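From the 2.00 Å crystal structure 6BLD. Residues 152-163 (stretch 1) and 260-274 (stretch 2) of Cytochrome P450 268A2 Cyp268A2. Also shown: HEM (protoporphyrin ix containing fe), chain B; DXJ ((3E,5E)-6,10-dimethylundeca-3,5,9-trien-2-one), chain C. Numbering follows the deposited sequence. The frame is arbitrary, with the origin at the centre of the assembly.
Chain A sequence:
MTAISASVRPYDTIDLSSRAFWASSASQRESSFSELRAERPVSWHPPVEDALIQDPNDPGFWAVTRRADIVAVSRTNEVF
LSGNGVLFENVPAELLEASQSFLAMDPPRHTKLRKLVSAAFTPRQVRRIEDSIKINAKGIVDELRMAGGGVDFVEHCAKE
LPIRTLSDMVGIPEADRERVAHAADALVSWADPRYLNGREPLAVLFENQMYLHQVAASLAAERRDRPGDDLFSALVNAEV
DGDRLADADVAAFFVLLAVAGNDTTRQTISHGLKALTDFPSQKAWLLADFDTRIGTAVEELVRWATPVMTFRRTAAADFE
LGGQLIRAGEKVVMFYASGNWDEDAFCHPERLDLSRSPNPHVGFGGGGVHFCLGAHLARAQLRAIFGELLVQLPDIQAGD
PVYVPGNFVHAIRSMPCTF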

# COMPACT_ATOMS: atom_id res chain seq x y z
N ASP A 152 18.26 -13.37 -2.84
CA ASP A 152 17.04 -12.63 -3.11
C ASP A 152 16.92 -11.45 -2.15
O ASP A 152 16.88 -11.64 -0.93
CB ASP A 152 15.83 -13.55 -3.00
CG ASP A 152 14.51 -12.80 -3.12
OD1 ASP A 152 14.43 -11.86 -3.93
OD2 ASP A 152 13.55 -13.15 -2.39
N PHE A 153 16.85 -10.24 -2.70
CA PHE A 153 16.76 -9.05 -1.87
C PHE A 153 15.40 -8.93 -1.18
O PHE A 153 15.31 -8.34 -0.10
CB PHE A 153 17.03 -7.80 -2.71
CG PHE A 153 16.98 -6.52 -1.95
CD1 PHE A 153 18.00 -6.16 -1.08
CD2 PHE A 153 15.90 -5.65 -2.09
CE1 PHE A 153 17.96 -4.97 -0.38
CE2 PHE A 153 15.85 -4.46 -1.39
CZ PHE A 153 16.88 -4.12 -0.53
N VAL A 154 14.35 -9.49 -1.78
CA VAL A 154 13.02 -9.36 -1.21
C VAL A 154 12.91 -10.15 0.09
O VAL A 154 12.47 -9.64 1.12
CB VAL A 154 11.95 -9.80 -2.23
CG1 VAL A 154 10.57 -9.79 -1.58
CG2 VAL A 154 11.98 -8.90 -3.45
N GLU A 155 13.32 -11.42 0.06
CA GLU A 155 13.17 -12.28 1.22
C GLU A 155 14.18 -11.97 2.32
O GLU A 155 13.87 -12.11 3.50
CB GLU A 155 13.28 -13.75 0.81
CG GLU A 155 12.57 -14.71 1.76
CD GLU A 155 11.06 -14.66 1.63
OE1 GLU A 155 10.56 -14.08 0.64
OE2 GLU A 155 10.37 -15.19 2.52
N HIS A 156 15.39 -11.54 1.94
CA HIS A 156 16.46 -11.33 2.90
C HIS A 156 16.57 -9.89 3.39
O HIS A 156 17.46 -9.59 4.19
CB HIS A 156 17.80 -11.77 2.29
CG HIS A 156 17.97 -13.25 2.22
ND1 HIS A 156 17.13 -14.06 1.49
CD2 HIS A 156 18.89 -14.07 2.79
CE1 HIS A 156 17.52 -15.32 1.61
NE2 HIS A 156 18.58 -15.35 2.39
N CYS A 157 15.69 -8.99 2.94
CA CYS A 157 15.80 -7.60 3.35
C CYS A 157 14.47 -6.86 3.25
O CYS A 157 13.99 -6.31 4.25
CB CYS A 157 16.86 -6.88 2.52
SG CYS A 157 17.13 -5.16 2.99
N ALA A 158 13.88 -6.83 2.06
CA ALA A 158 12.72 -5.98 1.82
C ALA A 158 11.55 -6.34 2.73
O ALA A 158 10.82 -5.46 3.19
CB ALA A 158 12.30 -6.06 0.35
N LYS A 159 11.36 -7.63 3.00
CA LYS A 159 10.25 -8.07 3.83
C LYS A 159 10.58 -8.08 5.32
O LYS A 159 9.66 -8.20 6.14
CB LYS A 159 9.79 -9.47 3.40
CG LYS A 159 10.75 -10.58 3.80
CD LYS A 159 10.03 -11.90 4.02
CE LYS A 159 10.92 -12.89 4.75
NZ LYS A 159 10.33 -14.26 4.77
N GLU A 160 11.85 -7.94 5.69
CA GLU A 160 12.25 -8.16 7.07
C GLU A 160 11.97 -6.94 7.95
O GLU A 160 11.42 -7.08 9.05
CB GLU A 160 13.73 -8.53 7.14
CG GLU A 160 13.99 -10.03 7.08
CD GLU A 160 13.03 -10.82 7.95
OE1 GLU A 160 12.96 -10.55 9.17
OE2 GLU A 160 12.34 -11.71 7.41
N LEU A 161 12.34 -5.75 7.50
CA LEU A 161 12.16 -4.56 8.33
C LEU A 161 10.69 -4.23 8.58
O LEU A 161 10.34 -3.88 9.71
CB LEU A 161 12.87 -3.35 7.71
CG LEU A 161 12.86 -2.11 8.60
CD1 LEU A 161 13.50 -2.41 9.94
CD2 LEU A 161 13.56 -0.93 7.93
N PRO A 162 9.81 -4.31 7.57
CA PRO A 162 8.39 -4.04 7.86
C PRO A 162 7.79 -4.97 8.91
O PRO A 162 7.07 -4.49 9.80
CB PRO A 162 7.71 -4.22 6.49
CG PRO A 162 8.77 -3.88 5.52
CD PRO A 162 10.04 -4.43 6.12
N ILE A 163 8.06 -6.27 8.84
CA ILE A 163 7.42 -7.19 9.78
C ILE A 163 8.02 -7.03 11.18
O ILE A 163 7.31 -7.13 12.18
CB ILE A 163 7.52 -8.64 9.28
CG1 ILE A 163 6.74 -9.58 10.20
CG2 ILE A 163 8.97 -9.10 9.16
CD1 ILE A 163 5.26 -9.28 10.27
N ALA A 260 -1.34 -3.44 5.26
CA ALA A 260 -0.84 -2.10 4.95
C ALA A 260 0.53 -1.85 5.56
O ALA A 260 1.36 -1.15 4.97
CB ALA A 260 -1.84 -1.04 5.41
N GLY A 261 0.79 -2.40 6.75
CA GLY A 261 2.07 -2.19 7.40
C GLY A 261 3.22 -2.98 6.82
O GLY A 261 4.37 -2.60 7.01
N ASN A 262 2.93 -4.08 6.12
CA ASN A 262 3.96 -4.95 5.57
C ASN A 262 4.16 -4.75 4.07
O ASN A 262 5.27 -4.47 3.62
CB ASN A 262 3.62 -6.42 5.85
CG ASN A 262 4.08 -6.87 7.22
OD1 ASN A 262 5.26 -7.08 7.45
ND2 ASN A 262 3.13 -7.02 8.14
N ASP A 263 3.08 -4.87 3.30
CA ASP A 263 3.20 -4.97 1.85
C ASP A 263 3.72 -3.68 1.23
O ASP A 263 4.58 -3.72 0.34
CB ASP A 263 1.86 -5.35 1.23
CG ASP A 263 1.33 -6.68 1.74
OD1 ASP A 263 2.03 -7.33 2.55
OD2 ASP A 263 0.21 -7.06 1.34
N THR A 264 3.22 -2.53 1.69
CA THR A 264 3.58 -1.26 1.06
C THR A 264 5.06 -0.95 1.23
O THR A 264 5.76 -0.67 0.25
CB THR A 264 2.72 -0.14 1.63
OG1 THR A 264 2.88 -0.10 3.06
CG2 THR A 264 1.26 -0.35 1.29
N THR A 265 5.55 -0.97 2.47
CA THR A 265 6.95 -0.67 2.72
C THR A 265 7.86 -1.70 2.07
O THR A 265 8.92 -1.35 1.53
CB THR A 265 7.21 -0.60 4.23
OG1 THR A 265 6.24 0.25 4.84
CG2 THR A 265 8.61 -0.05 4.51
N ARG A 266 7.46 -2.97 2.10
CA ARG A 266 8.28 -4.02 1.51
C ARG A 266 8.49 -3.79 0.02
O ARG A 266 9.60 -3.97 -0.50
CB ARG A 266 7.64 -5.39 1.77
CG ARG A 266 7.94 -6.47 0.75
CD ARG A 266 7.12 -7.71 1.06
NE ARG A 266 7.44 -8.84 0.19
CZ ARG A 266 7.23 -10.11 0.51
NH1 ARG A 266 6.70 -10.42 1.69
NH2 ARG A 266 7.54 -11.07 -0.35
N GLN A 267 7.44 -3.37 -0.70
CA GLN A 267 7.58 -3.12 -2.13
C GLN A 267 8.38 -1.85 -2.38
O GLN A 267 9.17 -1.79 -3.33
CB GLN A 267 6.21 -3.04 -2.80
CG GLN A 267 5.33 -4.28 -2.62
CD GLN A 267 6.08 -5.59 -2.81
OE1 GLN A 267 6.93 -5.71 -3.69
NE2 GLN A 267 5.75 -6.58 -1.99
N THR A 268 8.19 -0.82 -1.56
CA THR A 268 8.94 0.42 -1.73
C THR A 268 10.43 0.20 -1.55
O THR A 268 11.24 0.84 -2.23
CB THR A 268 8.43 1.49 -0.76
OG1 THR A 268 7.01 1.64 -0.91
CG2 THR A 268 9.09 2.83 -1.04
N ILE A 269 10.82 -0.71 -0.65
CA ILE A 269 12.24 -1.01 -0.46
C ILE A 269 12.80 -1.71 -1.69
O ILE A 269 13.90 -1.38 -2.16
CB ILE A 269 12.44 -1.84 0.82
CG1 ILE A 269 12.12 -1.00 2.06
CG2 ILE A 269 13.86 -2.38 0.89
CD1 ILE A 269 11.89 -1.82 3.31
N SER A 270 12.06 -2.68 -2.24
CA SER A 270 12.52 -3.37 -3.44
C SER A 270 12.58 -2.42 -4.64
O SER A 270 13.57 -2.41 -5.38
CB SER A 270 11.60 -4.56 -3.75
OG SER A 270 11.68 -5.53 -2.73
N HIS A 271 11.52 -1.64 -4.85
CA HIS A 271 11.54 -0.66 -5.93
C HIS A 271 12.64 0.38 -5.72
O HIS A 271 13.21 0.88 -6.70
CB HIS A 271 10.18 0.03 -6.05
CG HIS A 271 9.08 -0.86 -6.55
ND1 HIS A 271 9.16 -1.51 -7.76
CD2 HIS A 271 7.88 -1.19 -6.02
CE1 HIS A 271 8.06 -2.22 -7.95
NE2 HIS A 271 7.27 -2.04 -6.90
N GLY A 272 12.95 0.70 -4.47
CA GLY A 272 13.96 1.72 -4.21
C GLY A 272 15.36 1.27 -4.56
O GLY A 272 16.14 2.03 -5.14
N LEU A 273 15.70 0.02 -4.23
CA LEU A 273 17.03 -0.49 -4.57
C LEU A 273 17.22 -0.55 -6.07
O LEU A 273 18.30 -0.22 -6.58
CB LEU A 273 17.23 -1.87 -3.94
CG LEU A 273 18.61 -2.50 -4.18
CD1 LEU A 273 19.67 -1.82 -3.32
CD2 LEU A 273 18.58 -4.00 -3.90
N LYS A 274 16.19 -0.97 -6.81
CA LYS A 274 16.27 -0.99 -8.26
C LYS A 274 16.39 0.41 -8.83
O LYS A 274 17.11 0.64 -9.81
CB LYS A 274 15.05 -1.71 -8.84
CG LYS A 274 15.01 -1.74 -10.36
CD LYS A 274 16.20 -2.48 -10.94
CE LYS A 274 16.02 -2.75 -12.43
NZ LYS A 274 14.57 -2.86 -12.79
CHA HEM B . -3.95 4.01 4.39
CHB HEM B . -1.27 1.70 7.71
CHC HEM B . 2.68 2.32 4.95
CHD HEM B . -0.20 3.82 1.33
C1A HEM B . -3.58 3.35 5.53
C2A HEM B . -4.44 2.98 6.64
C3A HEM B . -3.70 2.34 7.55
C4A HEM B . -2.34 2.28 7.06
CMA HEM B . -4.21 1.77 8.89
CAA HEM B . -5.95 3.28 6.74
CBA HEM B . -6.13 4.71 7.25
CGA HEM B . -7.58 5.10 7.18
O1A HEM B . -7.96 6.09 7.87
O2A HEM B . -8.36 4.43 6.45
C1B HEM B . 0.04 1.72 7.29
C2B HEM B . 1.18 1.31 8.07
C3B HEM B . 2.28 1.48 7.34
C4B HEM B . 1.88 2.00 6.04
CMB HEM B . 1.15 0.78 9.52
CAB HEM B . 3.69 1.13 7.86
CBB HEM B . 4.81 1.40 7.18
C1C HEM B . 2.25 2.79 3.73
C2C HEM B . 3.08 3.14 2.60
C3C HEM B . 2.28 3.55 1.60
C4C HEM B . 0.91 3.48 2.07
CMC HEM B . 4.63 3.02 2.60
CAC HEM B . 2.62 4.04 0.17
CBC HEM B . 3.86 4.35 -0.23
C1D HEM B . -1.46 4.03 1.83
C2D HEM B . -2.61 4.53 1.10
C3D HEM B . -3.65 4.58 1.94
C4D HEM B . -3.20 4.12 3.24
CMD HEM B . -2.61 4.92 -0.39
CAD HEM B . -5.08 5.06 1.59
CBD HEM B . -5.10 6.58 1.58
CGD HEM B . -6.46 7.10 1.19
O1D HEM B . -6.63 8.34 1.07
O2D HEM B . -7.39 6.27 0.99
NA HEM B . -2.30 2.90 5.83
NB HEM B . 0.50 2.14 6.05
NC HEM B . 0.93 3.01 3.37
ND HEM B . -1.86 3.79 3.13
FE HEM B . -0.64 3.18 4.66
C10 DXJ C . -7.04 -6.91 1.82
C13 DXJ C . -8.11 -9.99 -0.19
C01 DXJ C . -3.13 0.70 2.18
C02 DXJ C . -3.36 -0.80 2.08
C03 DXJ C . -4.36 -1.35 2.73
C04 DXJ C . -2.44 -1.66 1.21
C05 DXJ C . -4.62 -2.85 2.65
C06 DXJ C . -6.09 -3.18 2.37
C07 DXJ C . -6.43 -4.64 2.61
C08 DXJ C . -6.69 -5.44 1.59
C09 DXJ C . -6.48 -5.19 4.04
C11 DXJ C . -7.54 -7.61 0.83
C12 DXJ C . -7.90 -9.08 1.02
O14 DXJ C . -8.02 -9.52 2.12
O HOH W 1 6.71 -7.85 5.38
O HOH W 2 5.91 -2.13 9.07

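The apolar centre of the contact is formed by F153, A158 and P162 from the first stretch, packed against I269, L273 and the middle of the long helix that runs through 260-274. F153, with chi1 in the t rotamer, directs its ring at this helix. CD2 of L273 sits almost directly over the ring, 3.4 Å from its centroid and 5° off the normal, so that a methyl C-H can point into the pi cloud. CA of S270 lies at the ring edge, 4.1 Å from F153 CE2, and the same CE2 is 3.7 Å from I269 CG2.

The short helix that carries F153 and V154 crosses the long helix at 113°, and the backbones come closest at A158, where A158 CA is 4.9 Å from R266 CA. At this point A158 CB lies 4.0 Å from I269 CG2 and 3.2 Å from S270 OG. The carbonyl oxygen of A158 also faces the long helix, and the contact buries it without a hydrogen-bond partner. The compensation is modest, a C-H...O contact of 3.4 Å between R266 CA and A158 O. A wider pi-type turn spans 154-158, with A158 N bonded to F153 O and K159 N to V154 O.

Further along, P162 fits as a knob among N262, T265, R266 and I269. Its CG is 3.9 Å from T265 CB, and its CD is 4.3 Å from I269 CD1, which links the proline to the apolar centre.

R266 provides the reciprocal knob, its extended side chain lying among V154, E155, A158 and P162. K159 CB covers one face of the guanidinium, 3.7 Å from R266 NH1, while V154 CG1 approaches R266 NH2 to 3.5 Å. These are contacts of carbon with a charged group rather than polar bonds. E155 OE1 is 4.4 Å from R266 NH2 but well out of the guanidinium plane; the opposite charges are near each other, yet no N-H points at the oxygen. The other carboxylate oxygen, E155 OE2, instead forms a salt bridge with K159 NZ at a very short 2.4 Å.

No direct hydrogen bond joins the two stretches. N262 OD1 comes within 3.2 Å of I163 N, but the angle is poor. Water supplies the polar links at this edge: water 1 donates from its O to N262 OD1 (2.6 Å) and to K159 O (3.1 Å), and water 2 donates from its O to G261 O (2.6 Å) and to P162 O (2.7 Å), so each bridges the stretches.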